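Local coordinates for protein uncharacterized tRNA/rRNA methyltransferase HI_0380 (PDB 3ILK) that probably methylates tRNA or rRNA with S-adenosyl-L-methionine as methyl donor, as a member of the TrmH family of SPOUT methyltransferases, at residues Arg192-Gln195 and Ser196-Phe199; Gln201-Gly204 and Val205-Leu209; Leu223-Leu226 and Asn227-Ser231. All coordinates share one frame; numbering follows the deposited sequence.

Contact 1: Arg192-Gln195 and Ser196-Phe199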
# COMPACT_ATOMS: atom_id res chain seq x y z
N ARG A 192 21.90 -36.71 6.46
CA ARG A 192 21.95 -37.68 7.56
C ARG A 192 20.59 -37.83 8.28
O ARG A 192 20.09 -38.95 8.45
CB ARG A 192 23.05 -37.33 8.56
CG ARG A 192 23.12 -38.38 9.68
CD ARG A 192 24.26 -38.18 10.64
NE ARG A 192 23.86 -37.39 11.80
CZ ARG A 192 24.38 -36.21 12.10
NH1 ARG A 192 25.32 -35.68 11.31
NH2 ARG A 192 23.97 -35.55 13.18
N ILE A 193 20.01 -36.71 8.69
CA ILE A 193 18.74 -36.74 9.46
C ILE A 193 17.59 -37.34 8.64
O ILE A 193 16.84 -38.20 9.11
CB ILE A 193 18.40 -35.33 10.04
CG1 ILE A 193 19.31 -35.00 11.25
CG2 ILE A 193 16.89 -35.19 10.39
CD1 ILE A 193 19.20 -35.98 12.45
N TYR A 194 17.47 -36.89 7.39
CA TYR A 194 16.38 -37.33 6.55
C TYR A 194 16.57 -38.72 5.94
O TYR A 194 15.60 -39.36 5.55
CB TYR A 194 15.98 -36.23 5.56
CG TYR A 194 15.21 -35.15 6.29
CD1 TYR A 194 13.82 -35.21 6.39
CD2 TYR A 194 15.86 -34.09 6.93
CE1 TYR A 194 13.10 -34.24 7.09
CE2 TYR A 194 15.15 -33.12 7.64
CZ TYR A 194 13.77 -33.20 7.70
OH TYR A 194 13.07 -32.24 8.40
N GLN A 195 17.82 -39.18 5.92
CA GLN A 195 18.11 -40.59 5.66
C GLN A 195 17.81 -41.44 6.89
O GLN A 195 17.41 -42.59 6.78
CB GLN A 195 19.57 -40.77 5.27
CG GLN A 195 19.87 -40.38 3.85
CD GLN A 195 21.08 -41.10 3.31
OE1 GLN A 195 22.22 -40.78 3.65
NE2 GLN A 195 20.83 -42.08 2.45
N SER A 196 18.03 -40.86 8.07
CA SER A 196 17.76 -41.52 9.33
C SER A 196 16.26 -41.77 9.44
O SER A 196 15.83 -42.82 9.93
CB SER A 196 18.25 -40.65 10.49
OG SER A 196 18.18 -41.34 11.73
N LEU A 197 15.47 -40.81 8.96
CA LEU A 197 14.01 -40.93 8.96
C LEU A 197 13.49 -42.01 8.02
O LEU A 197 12.49 -42.67 8.31
CB LEU A 197 13.36 -39.57 8.61
CG LEU A 197 12.86 -38.64 9.72
CD1 LEU A 197 13.34 -39.04 11.11
CD2 LEU A 197 13.23 -37.20 9.40
N GLY A 198 14.17 -42.19 6.89
CA GLY A 198 13.73 -43.12 5.85
C GLY A 198 13.03 -42.38 4.73
O GLY A 198 12.27 -42.97 3.97
N PHE A 199 13.28 -41.08 4.63
CA PHE A 199 12.68 -40.23 3.60
C PHE A 199 13.49 -40.21 2.30
O PHE A 199 12.93 -40.34 1.21
CB PHE A 199 12.47 -38.81 4.13
CG PHE A 199 11.92 -37.85 3.12
CD1 PHE A 199 10.59 -37.94 2.70
CD2 PHE A 199 12.72 -36.84 2.58
CE1 PHE A 199 10.07 -37.05 1.76
CE2 PHE A 199 12.22 -35.96 1.64
CZ PHE A 199 10.89 -36.05 1.23

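Contact 2: Gln201-Gly204 and Val205-Leu209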
# COMPACT_ATOMS: atom_id res chain seq x y z
N GLN A 201 15.74 -41.52 -0.61
CA GLN A 201 16.04 -42.77 -1.33
C GLN A 201 17.02 -42.56 -2.48
O GLN A 201 17.64 -43.52 -2.95
CB GLN A 201 14.76 -43.42 -1.86
CG GLN A 201 14.32 -44.65 -1.08
CD GLN A 201 13.70 -44.28 0.25
OE1 GLN A 201 12.53 -43.90 0.31
NE2 GLN A 201 14.48 -44.39 1.32
N ASN A 202 17.14 -41.31 -2.93
CA ASN A 202 18.03 -40.96 -4.04
C ASN A 202 18.60 -39.55 -3.91
O ASN A 202 18.02 -38.70 -3.22
CB ASN A 202 17.32 -41.18 -5.39
CG ASN A 202 16.52 -39.96 -5.85
OD1 ASN A 202 16.69 -39.49 -6.98
ND2 ASN A 202 15.64 -39.44 -4.99
N GLN A 203 19.72 -39.30 -4.59
CA GLN A 203 20.48 -38.05 -4.45
C GLN A 203 19.77 -36.79 -4.95
O GLN A 203 20.20 -35.67 -4.66
CB GLN A 203 21.86 -38.19 -5.11
CG GLN A 203 21.87 -38.84 -6.49
CD GLN A 203 21.53 -37.89 -7.62
OE1 GLN A 203 21.84 -36.69 -7.56
NE2 GLN A 203 20.90 -38.42 -8.67
N GLY A 204 18.68 -36.97 -5.71
CA GLY A 204 17.91 -35.86 -6.26
C GLY A 204 17.32 -34.91 -5.22
O GLY A 204 17.23 -33.71 -5.44
N VAL A 205 16.91 -35.45 -4.07
CA VAL A 205 16.35 -34.60 -3.01
C VAL A 205 17.40 -33.56 -2.56
O VAL A 205 17.13 -32.36 -2.57
CB VAL A 205 15.68 -35.41 -1.85
CG1 VAL A 205 16.57 -36.53 -1.37
CG2 VAL A 205 15.32 -34.51 -0.69
N MSE A 206 18.60 -34.02 -2.23
CA MSE A 206 19.67 -33.10 -1.81
C MSE A 206 20.07 -32.08 -2.86
O MSE A 206 20.34 -30.92 -2.53
CB MSE A 206 20.90 -33.85 -1.30
CG MSE A 206 20.70 -34.51 0.04
SE MSE A 206 19.76 -33.39 1.35
CE MSE A 206 20.95 -31.84 1.46
N ARG A 207 20.07 -32.52 -4.12
CA ARG A 207 20.45 -31.69 -5.27
C ARG A 207 19.46 -30.54 -5.43
O ARG A 207 19.85 -29.38 -5.65
CB ARG A 207 20.50 -32.52 -6.56
CG ARG A 207 21.05 -31.77 -7.76
CD ARG A 207 20.72 -32.41 -9.10
NE ARG A 207 19.29 -32.52 -9.33
CZ ARG A 207 18.63 -33.66 -9.48
NH1 ARG A 207 19.27 -34.82 -9.46
NH2 ARG A 207 17.31 -33.64 -9.67
N LYS A 208 18.17 -30.86 -5.30
CA LYS A 208 17.12 -29.87 -5.42
C LYS A 208 17.13 -28.94 -4.22
O LYS A 208 16.83 -27.75 -4.35
CB LYS A 208 15.74 -30.51 -5.58
CG LYS A 208 15.51 -31.18 -6.94
CD LYS A 208 14.05 -31.07 -7.37
CE LYS A 208 13.62 -32.24 -8.22
NZ LYS A 208 12.17 -32.50 -7.99
N LEU A 209 17.49 -29.48 -3.06
CA LEU A 209 17.59 -28.68 -1.84
C LEU A 209 18.73 -27.67 -1.89
O LEU A 209 18.54 -26.51 -1.50
CB LEU A 209 17.69 -29.55 -0.58
CG LEU A 209 16.37 -30.20 -0.16
CD1 LEU A 209 16.66 -31.29 0.84
CD2 LEU A 209 15.34 -29.20 0.40

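Contact 3: Leu223-Leu226 and Asn227-Ser231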
# COMPACT_ATOMS: atom_id res chain seq x y z
N LEU A 223 20.28 -19.64 8.56
CA LEU A 223 20.97 -20.91 8.72
C LEU A 223 20.81 -21.37 10.17
O LEU A 223 20.49 -22.53 10.42
CB LEU A 223 22.45 -20.83 8.27
CG LEU A 223 23.27 -22.13 8.29
CD1 LEU A 223 22.66 -23.16 7.40
CD2 LEU A 223 24.69 -21.80 7.82
N ASN A 224 20.97 -20.46 11.13
CA ASN A 224 20.81 -20.78 12.54
C ASN A 224 19.48 -21.44 12.88
O ASN A 224 19.44 -22.48 13.55
CB ASN A 224 21.09 -19.57 13.42
CG ASN A 224 22.57 -19.26 13.50
OD1 ASN A 224 23.37 -20.12 13.14
ND2 ASN A 224 22.94 -18.07 13.94
N ILE A 225 18.39 -20.84 12.40
CA ILE A 225 17.09 -21.41 12.58
C ILE A 225 17.01 -22.86 12.01
O ILE A 225 16.56 -23.77 12.71
CB ILE A 225 15.98 -20.48 11.97
CG1 ILE A 225 15.58 -19.40 12.97
CG2 ILE A 225 14.75 -21.27 11.59
CD1 ILE A 225 16.51 -18.20 13.07
N LEU A 226 17.43 -23.04 10.76
CA LEU A 226 17.32 -24.33 10.06
C LEU A 226 18.15 -25.46 10.66
O LEU A 226 17.72 -26.62 10.64
CB LEU A 226 17.72 -24.18 8.59
CG LEU A 226 16.84 -23.36 7.65
CD1 LEU A 226 17.58 -23.22 6.28
CD2 LEU A 226 15.41 -23.92 7.50
N ASN A 227 19.36 -25.11 11.12
CA ASN A 227 20.21 -26.00 11.89
C ASN A 227 19.52 -26.34 13.22
O ASN A 227 19.59 -27.49 13.68
CB ASN A 227 21.62 -25.40 12.12
CG ASN A 227 22.63 -25.80 11.05
OD1 ASN A 227 22.46 -26.81 10.37
ND2 ASN A 227 23.71 -25.02 10.90
N GLY A 228 18.81 -25.35 13.78
CA GLY A 228 18.07 -25.51 15.04
C GLY A 228 16.88 -26.45 14.92
O GLY A 228 16.56 -27.18 15.87
N MSE A 229 16.22 -26.41 13.77
CA MSE A 229 15.15 -27.38 13.46
C MSE A 229 15.73 -28.82 13.33
O MSE A 229 15.21 -29.76 13.92
CB MSE A 229 14.36 -26.96 12.22
CG MSE A 229 13.68 -25.57 12.39
SE MSE A 229 13.05 -24.66 10.76
CE MSE A 229 11.20 -25.33 10.76
N LEU A 230 16.81 -28.99 12.58
CA LEU A 230 17.46 -30.32 12.47
C LEU A 230 17.86 -30.95 13.81
O LEU A 230 17.74 -32.17 14.00
CB LEU A 230 18.66 -30.27 11.53
CG LEU A 230 18.36 -29.92 10.08
CD1 LEU A 230 19.67 -29.66 9.35
CD2 LEU A 230 17.54 -30.99 9.39
N SER A 231 18.34 -30.10 14.74
CA SER A 231 18.66 -30.53 16.09
C SER A 231 17.39 -30.89 16.84
O SER A 231 17.36 -31.87 17.59
CB SER A 231 19.42 -29.44 16.82
OG SER A 231 20.53 -29.07 16.02

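Contact 1: Arg192-Gln195 and Ser196-Phe199
Leu197 lies beside Tyr194, the two side chains pointing the same way from the last turn of helix 180-197. CB of Leu197 sits 3.8 Å from both Ile193 O and Tyr194 O. CG is farther out, 4.1 Å from Ile193 O. There the side chain forks. CD1 stays near the same carbonyl, while CD2 reaches over one face of the Tyr194 ring. Chi1 of -97° and chi2 of 13°, both away from staggered values, put it there. CD2 of Leu197 is 3.7 Å from Tyr194 CD1 and stands 29° off the ring normal, a CH-pi contact. CD2 also comes within 4.3 Å of Ile193 CG2, a looser apolar contact.

The backbone ends the helix in a Schellman motif. Gly198 is its C-prime residue, with positive phi. Phe199 N reaches back to Tyr194 O at 3.0 Å, and the C=O points almost straight at it. Gly198 N adds a weak bond to Gln195 O at 3.3 Å. The reversal brings the Phe199 ring round to the Tyr194 ring, where CD2 of Phe199 is 4.3 Å from Tyr194 CD1.

Helix 220-240 covers the inner side, with Leu230 against Tyr194 and Ile237 against Ile193 and Leu197. Arg192 points away from the turn and forms a salt bridge with Glu234 of that helix. Met229 and Val233 of the second subunit pack on Tyr194 and Leu197, respectively.

Contact 2: Gln201-Gly204 and Val205-Leu209
Val205 makes the tight side of this contact. Its CG1 lies 3.2 Å from Asn202 O, because chi1 of 48° sets that methyl between the backbone N and the carbonyl carbon. Phe199 and Ile200 touch the same side chain, and Ile225 of the second subunit packs on it. Met206, a selenomethionine, is buried. It bends away from the turn to meet Phe187, Thr190 and Glu191 of helix 180-197.

The outer side is looser. Arg207 folds back along its own helix, and its guanidinium lays one face over Gly204. NH1 of Arg207 is 3.6 Å from Gly204 CA. The Gln203 amide crosses this group at an angle, its plane turned 58° from the guanidinium. OE1 of Gln203 stays 3.7 Å from Arg207 NH1. Both side chains are exposed.

The backbone bonds of the first turn run through the contact. Arg207 N bonds to Gln203 O at 3.2 Å, and Lys208 N bonds to Gly204 O at 3.0 Å. Ahead of them, Asn202 OD1 accepts a weak bond from Gly204 N at 3.5 Å. This is the side-chain capping bond of a helix N-terminus, here at the start of helix 204-216.

Contact 3: Leu223-Leu226 and Asn227-Ser231
Asn227 N bonds to Leu223 O at 2.9 Å, and this link is nearly straight, with an N-H...O angle of 172°. It belongs to the i to i+4 bonding of a regular alpha-helix, the long helix 220-240 near the C-terminus. The next bonds follow in step. Gly228 N meets Asn224 O and Met229 N meets Ile225 O, both at 2.9 Å. Leu230 N reaches Leu226 O at a longer 3.2 Å.

One carbonyl accepts twice. Ser231 N and Ser231 OG approach Asn227 O from opposite faces of its plane. Chi1 of -53° turns the hydroxyl back toward the preceding turn, where OG lies 3.0 Å from Asn227 O. The same hydroxyl is hydrogen-bonded to Tyr189 OH on helix 180-197, tying the two helices together.

Packing differs round the helix. On the side facing helix 180-197, the Leu223 side chain runs across the Asn227 amide, and Phe186 touches both. Leu230 joins them against Phe186 and Thr190. Leu223 also meets Pro178 and Leu218. Another side looks to the second subunit. There Leu209 of that subunit packs on Ile225, and Tyr213 of that subunit packs on Leu226.

Met229, a selenomethionine, lies across Ile225 and Leu226, four and three residues back. Its chain runs out extended at chi2 (164°) and then bends at chi3. CG of Met229 passes 3.4 Å from Ile225 O. The selenium touches two branches, with Met229 SE 3.9 Å from Ile225 CG2 and 4.1 Å from Leu226 CD2.

Overall arrangement
All three contacts lie in the helical C-terminal part of the chain, away from the predicted S-adenosyl-L-methionine site, and all touch the second subunit. Contact 1 ends helix 180-197 and contact 2 begins helix 204-216. Contact 3 is uninterrupted helix. Contacts 1 and 3 are partly buried and meet through Tyr194 and Leu230. Contact 2 is a surface contact. It touches contact 1 through Phe199 and Val205 but stays about 8 Å from contact 3 at the nearest atoms. Contact 1 pairs aromatic and aliphatic packing with a salt bridge to helix 220-240. Contact 2 has a polar, exposed outer side and an apolar inner side. Contact 3 combines aliphatic and selenomethionine packing with a serine hydroxyl bonded between helices.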